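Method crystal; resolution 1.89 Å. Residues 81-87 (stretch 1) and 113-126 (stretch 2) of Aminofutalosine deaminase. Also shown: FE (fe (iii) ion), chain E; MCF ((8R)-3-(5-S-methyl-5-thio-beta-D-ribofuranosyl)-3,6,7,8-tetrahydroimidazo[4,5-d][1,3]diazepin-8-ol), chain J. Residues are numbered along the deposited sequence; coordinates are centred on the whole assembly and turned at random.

Stretch 1 (81-87) HFEFSNN
Stretch 2 113-126: NCQGAIQNAIMAQL

A short, tightly turned loop is laid against one side of a regular helix, and the fit depends on small residues in the helix making room for the loop. Stretch 1 runs from His81 through a 3-10 segment at Phe82 and Glu83 (phi/psi -65/-32 and -63/-23), and then through a type I beta turn from Phe84 to Asn87, with Ser85 at -70/-15 and Asn86 at -71/-20. The turn is closed by Asn87 N to Phe84 O at 3.2 Å; overlapping its start, Ser85 N makes a weak bond to Phe82 O at 3.0 Å. At the end, Asn87 opens to -69/136. In stretch 2, Asn113 has a positive phi (51/70) and Cys114 sits at -100/-25; by Gln115 the chain is helical and stays so through Leu126, with Ile118 N to Cys114 O at 3.1 Å and Ala121 N to Ala117 O at 2.8 Å among its i to i+4 bonds.

The register is set at Ser85 and Ala117, whose CA atoms lie 5.2 Å apart. Contacts run in opposite senses: Phe82 meets Ile118 to Gln125, Ser85 meets Ala117 to Ala121, and Asn86 meets Asn113 to Ala117, so advancing along the loop means moving back along stretch 2. Such closeness suits two small side chains that point toward each other: Ser85 CB and Ala117 CB are 3.5 Å apart. Ala121, one turn further on, offers a second low spot, where Ser85 OG rests 3.5 Å from Ala121 CB. The serine hydroxyl (chi1 m) touches this methyl while donating to its own loop, from Ser85 OG to Phe82 O at 2.6 Å, so its polar group is satisfied there.

Phe82 is the large bump. With chi1 -80° and chi2 -70°, its ring reaches along the later helix turns. Ala121 CB meets the ring edge, 3.6 Å from Phe82 CD1, and Gln125 CG also lies near the ring plane, 4.1 Å from Phe82 CZ. Ile122 adds an apolar contact, Phe82 CE1 to Ile122 CG1 at 4.2 Å. Ile118, in the m,t rotamer, packs nearer the backbone: its CG1 is 3.5 Å from Phe82 O, and its CG2 is 4.4 Å from Phe82 CB.

The other end is polar. Asn86 starts sideways, but its amide (chi1 -90°, chi2 -26°) comes nearer to stretch 2. Asn86 ND2 donates to Asn113 O at 2.9 Å and 173°, an almost straight hydrogen bond to a backbone carbonyl in the non-helical lead-in. Its other amide atom, Asn86 OD1, lies 3.3 Å from Ala117 CB, so the side chain touches the same methyl that meets Ser85. Close by, Cys114 SG (chi1 -145°) approaches Glu83 O to 3.1 Å.

The loop divides its faces. While Phe82 and Ser85 point toward the helix, Phe84 points away, and its CE2 lies 3.6 Å from C1S of MCF. His81, chi1 m, binds FE through NE2 at 2.0 Å, with MCF N1 over one ring face. The rule is compact: alanines make the hollow, serine fills it, phenylalanine lies beyond, and asparagine ties the end. Together the stretches bury 459 Å².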

# COMPACT_ATOMS: atom_id res chain seq x y z
N HIS A 81 -6.88 -1.59 18.12
CA HIS A 81 -8.10 -1.21 18.83
C HIS A 81 -9.24 -2.07 18.30
O HIS A 81 -9.92 -1.68 17.34
CB HIS A 81 -8.41 0.28 18.67
CG HIS A 81 -7.31 1.19 19.11
ND1 HIS A 81 -7.37 1.92 20.28
CD2 HIS A 81 -6.12 1.50 18.54
CE1 HIS A 81 -6.27 2.64 20.40
NE2 HIS A 81 -5.49 2.40 19.36
N PHE A 82 -9.46 -3.23 18.92
CA PHE A 82 -10.51 -4.14 18.45
C PHE A 82 -11.90 -3.53 18.61
O PHE A 82 -12.79 -3.82 17.80
CB PHE A 82 -10.43 -5.47 19.20
CG PHE A 82 -9.37 -6.39 18.67
CD1 PHE A 82 -9.50 -6.99 17.43
CD2 PHE A 82 -8.24 -6.68 19.43
CE1 PHE A 82 -8.53 -7.85 16.95
CE2 PHE A 82 -7.27 -7.54 18.95
CZ PHE A 82 -7.41 -8.12 17.71
N GLU A 83 -12.10 -2.70 19.63
CA GLU A 83 -13.43 -2.15 19.90
C GLU A 83 -13.95 -1.29 18.76
O GLU A 83 -15.17 -1.12 18.63
CB GLU A 83 -13.42 -1.35 21.20
CG GLU A 83 -13.13 -2.19 22.44
CD GLU A 83 -12.94 -1.35 23.69
OE1 GLU A 83 -12.21 -0.33 23.62
OE2 GLU A 83 -13.51 -1.70 24.74
N PHE A 84 -13.06 -0.74 17.92
CA PHE A 84 -13.46 0.10 16.79
C PHE A 84 -13.55 -0.69 15.49
O PHE A 84 -13.46 -0.09 14.41
CB PHE A 84 -12.48 1.26 16.63
CG PHE A 84 -12.58 2.30 17.71
CD1 PHE A 84 -13.49 3.34 17.60
CD2 PHE A 84 -11.76 2.25 18.82
CE1 PHE A 84 -13.59 4.30 18.59
CE2 PHE A 84 -11.84 3.21 19.81
CZ PHE A 84 -12.76 4.23 19.69
N SER A 85 -13.74 -2.01 15.55
CA SER A 85 -13.67 -2.84 14.36
C SER A 85 -14.85 -2.63 13.41
O SER A 85 -14.77 -3.07 12.25
CB SER A 85 -13.58 -4.31 14.75
OG SER A 85 -12.33 -4.60 15.35
N ASN A 86 -15.93 -1.99 13.85
CA ASN A 86 -17.06 -1.74 12.97
C ASN A 86 -16.76 -0.69 11.91
O ASN A 86 -17.45 -0.65 10.88
CB ASN A 86 -18.28 -1.28 13.78
CG ASN A 86 -19.15 -2.43 14.24
OD1 ASN A 86 -19.17 -3.50 13.62
ND2 ASN A 86 -19.88 -2.22 15.33
N ASN A 87 -15.74 0.13 12.12
CA ASN A 87 -15.57 1.34 11.32
C ASN A 87 -15.18 1.03 9.88
O ASN A 87 -14.32 0.19 9.61
CB ASN A 87 -14.50 2.24 11.94
CG ASN A 87 -14.31 3.53 11.16
OD1 ASN A 87 -15.28 4.22 10.84
ND2 ASN A 87 -13.07 3.84 10.82
N ASN A 113 -23.07 -2.99 18.88
CA ASN A 113 -23.10 -4.22 18.09
C ASN A 113 -21.71 -4.53 17.53
O ASN A 113 -21.44 -4.44 16.33
CB ASN A 113 -24.16 -4.11 16.99
CG ASN A 113 -24.60 -5.47 16.46
OD1 ASN A 113 -24.15 -6.51 16.94
ND2 ASN A 113 -25.50 -5.46 15.49
N CYS A 114 -20.83 -4.91 18.45
CA CYS A 114 -19.39 -4.94 18.22
C CYS A 114 -18.84 -6.33 17.92
O CYS A 114 -17.80 -6.44 17.26
CB CYS A 114 -18.66 -4.38 19.45
SG CYS A 114 -17.15 -3.46 19.09
N GLN A 115 -19.51 -7.39 18.37
CA GLN A 115 -18.88 -8.70 18.44
C GLN A 115 -18.59 -9.28 17.06
O GLN A 115 -17.57 -9.94 16.86
CB GLN A 115 -19.75 -9.66 19.26
CG GLN A 115 -20.09 -9.13 20.65
CD GLN A 115 -18.86 -8.77 21.46
OE1 GLN A 115 -18.49 -7.60 21.56
NE2 GLN A 115 -18.22 -9.77 22.05
N GLY A 116 -19.48 -9.04 16.09
CA GLY A 116 -19.27 -9.57 14.76
C GLY A 116 -17.99 -9.05 14.13
O GLY A 116 -17.20 -9.82 13.57
N ALA A 117 -17.77 -7.74 14.21
CA ALA A 117 -16.55 -7.16 13.64
C ALA A 117 -15.31 -7.58 14.41
O ALA A 117 -14.23 -7.71 13.82
CB ALA A 117 -16.67 -5.63 13.61
N ILE A 118 -15.43 -7.80 15.73
CA ILE A 118 -14.27 -8.20 16.52
C ILE A 118 -13.83 -9.62 16.16
O ILE A 118 -12.63 -9.91 16.07
CB ILE A 118 -14.58 -8.07 18.03
CG1 ILE A 118 -14.80 -6.60 18.40
CG2 ILE A 118 -13.46 -8.65 18.86
CD1 ILE A 118 -15.22 -6.40 19.84
N GLN A 119 -14.79 -10.52 15.96
CA GLN A 119 -14.45 -11.88 15.53
C GLN A 119 -13.79 -11.87 14.16
O GLN A 119 -12.80 -12.58 13.93
CB GLN A 119 -15.69 -12.76 15.51
CG GLN A 119 -16.20 -13.18 16.87
CD GLN A 119 -17.61 -13.74 16.81
OE1 GLN A 119 -18.00 -14.37 15.83
NE2 GLN A 119 -18.39 -13.50 17.86
N ASN A 120 -14.33 -11.08 13.22
CA ASN A 120 -13.70 -10.92 11.92
C ASN A 120 -12.30 -10.33 12.05
O ASN A 120 -11.37 -10.74 11.34
CB ASN A 120 -14.56 -10.05 11.02
CG ASN A 120 -15.82 -10.76 10.55
OD1 ASN A 120 -15.89 -11.98 10.56
ND2 ASN A 120 -16.81 -9.98 10.13
N ALA A 121 -12.13 -9.36 12.96
CA ALA A 121 -10.81 -8.77 13.18
C ALA A 121 -9.84 -9.79 13.73
O ALA A 121 -8.67 -9.84 13.32
CB ALA A 121 -10.93 -7.58 14.13
N ILE A 122 -10.31 -10.62 14.65
CA ILE A 122 -9.45 -11.66 15.22
C ILE A 122 -9.03 -12.60 14.12
O ILE A 122 -7.88 -13.08 14.08
CB ILE A 122 -10.20 -12.42 16.33
CG1 ILE A 122 -10.25 -11.61 17.61
CG2 ILE A 122 -9.58 -13.81 16.56
CD1 ILE A 122 -11.23 -12.12 18.60
N MET A 123 -9.97 -12.92 13.24
CA MET A 123 -9.61 -13.98 12.34
C MET A 123 -8.65 -13.46 11.28
O MET A 123 -7.82 -14.21 10.76
CB MET A 123 -10.84 -14.64 11.70
CG MET A 123 -11.12 -16.07 12.24
SD MET A 123 -12.29 -16.89 11.08
CE MET A 123 -13.86 -16.05 11.08
N ALA A 124 -8.81 -12.18 10.91
CA ALA A 124 -7.88 -11.48 10.03
C ALA A 124 -6.45 -11.48 10.58
O ALA A 124 -5.48 -11.56 9.82
CB ALA A 124 -8.32 -10.02 9.82
N GLN A 125 -6.30 -11.33 11.90
CA GLN A 125 -4.98 -11.45 12.53
C GLN A 125 -4.39 -12.84 12.30
O GLN A 125 -3.29 -13.00 11.76
CB GLN A 125 -5.09 -11.17 14.03
CG GLN A 125 -5.63 -9.79 14.37
CD GLN A 125 -4.68 -8.69 13.94
OE1 GLN A 125 -3.71 -8.38 14.64
NE2 GLN A 125 -4.95 -8.08 12.80
N LEU A 126 -5.14 -13.88 12.69
CA LEU A 126 -4.63 -15.24 12.63
C LEU A 126 -4.27 -15.65 11.20
O LEU A 126 -3.21 -16.23 10.96
CB LEU A 126 -5.66 -16.21 13.21
CG LEU A 126 -5.90 -16.10 14.72
CD1 LEU A 126 -7.24 -16.72 15.09
CD2 LEU A 126 -4.77 -16.75 15.49
FE FE E . -3.98 3.58 18.81
O8 MCF J . -4.13 5.34 17.97
C8 MCF J . -5.16 5.63 17.07
C7 MCF J . -5.16 7.09 16.62
N6 MCF J . -4.68 7.95 17.67
C5 MCF J . -5.24 7.83 19.00
N4 MCF J . -6.27 6.89 19.41
C10 MCF J . -7.06 5.85 18.71
C9 MCF J . -6.55 5.22 17.59
N1 MCF J . -7.45 4.34 17.18
C2 MCF J . -8.51 4.38 17.99
N3 MCF J . -8.26 5.29 18.93
C1S MCF J . -9.23 5.62 20.02
C2S MCF J . -8.57 5.79 21.41
O2S MCF J . -8.42 4.58 22.02
O4S MCF J . -9.77 6.76 19.79
C4S MCF J . -10.20 7.35 21.24
C3S MCF J . -9.60 6.64 22.15
O3S MCF J . -10.61 5.74 22.83
C5S MCF J . -9.79 8.80 21.34
S5S MCF J . -10.94 9.69 22.42
C6S MCF J . -10.16 11.23 22.99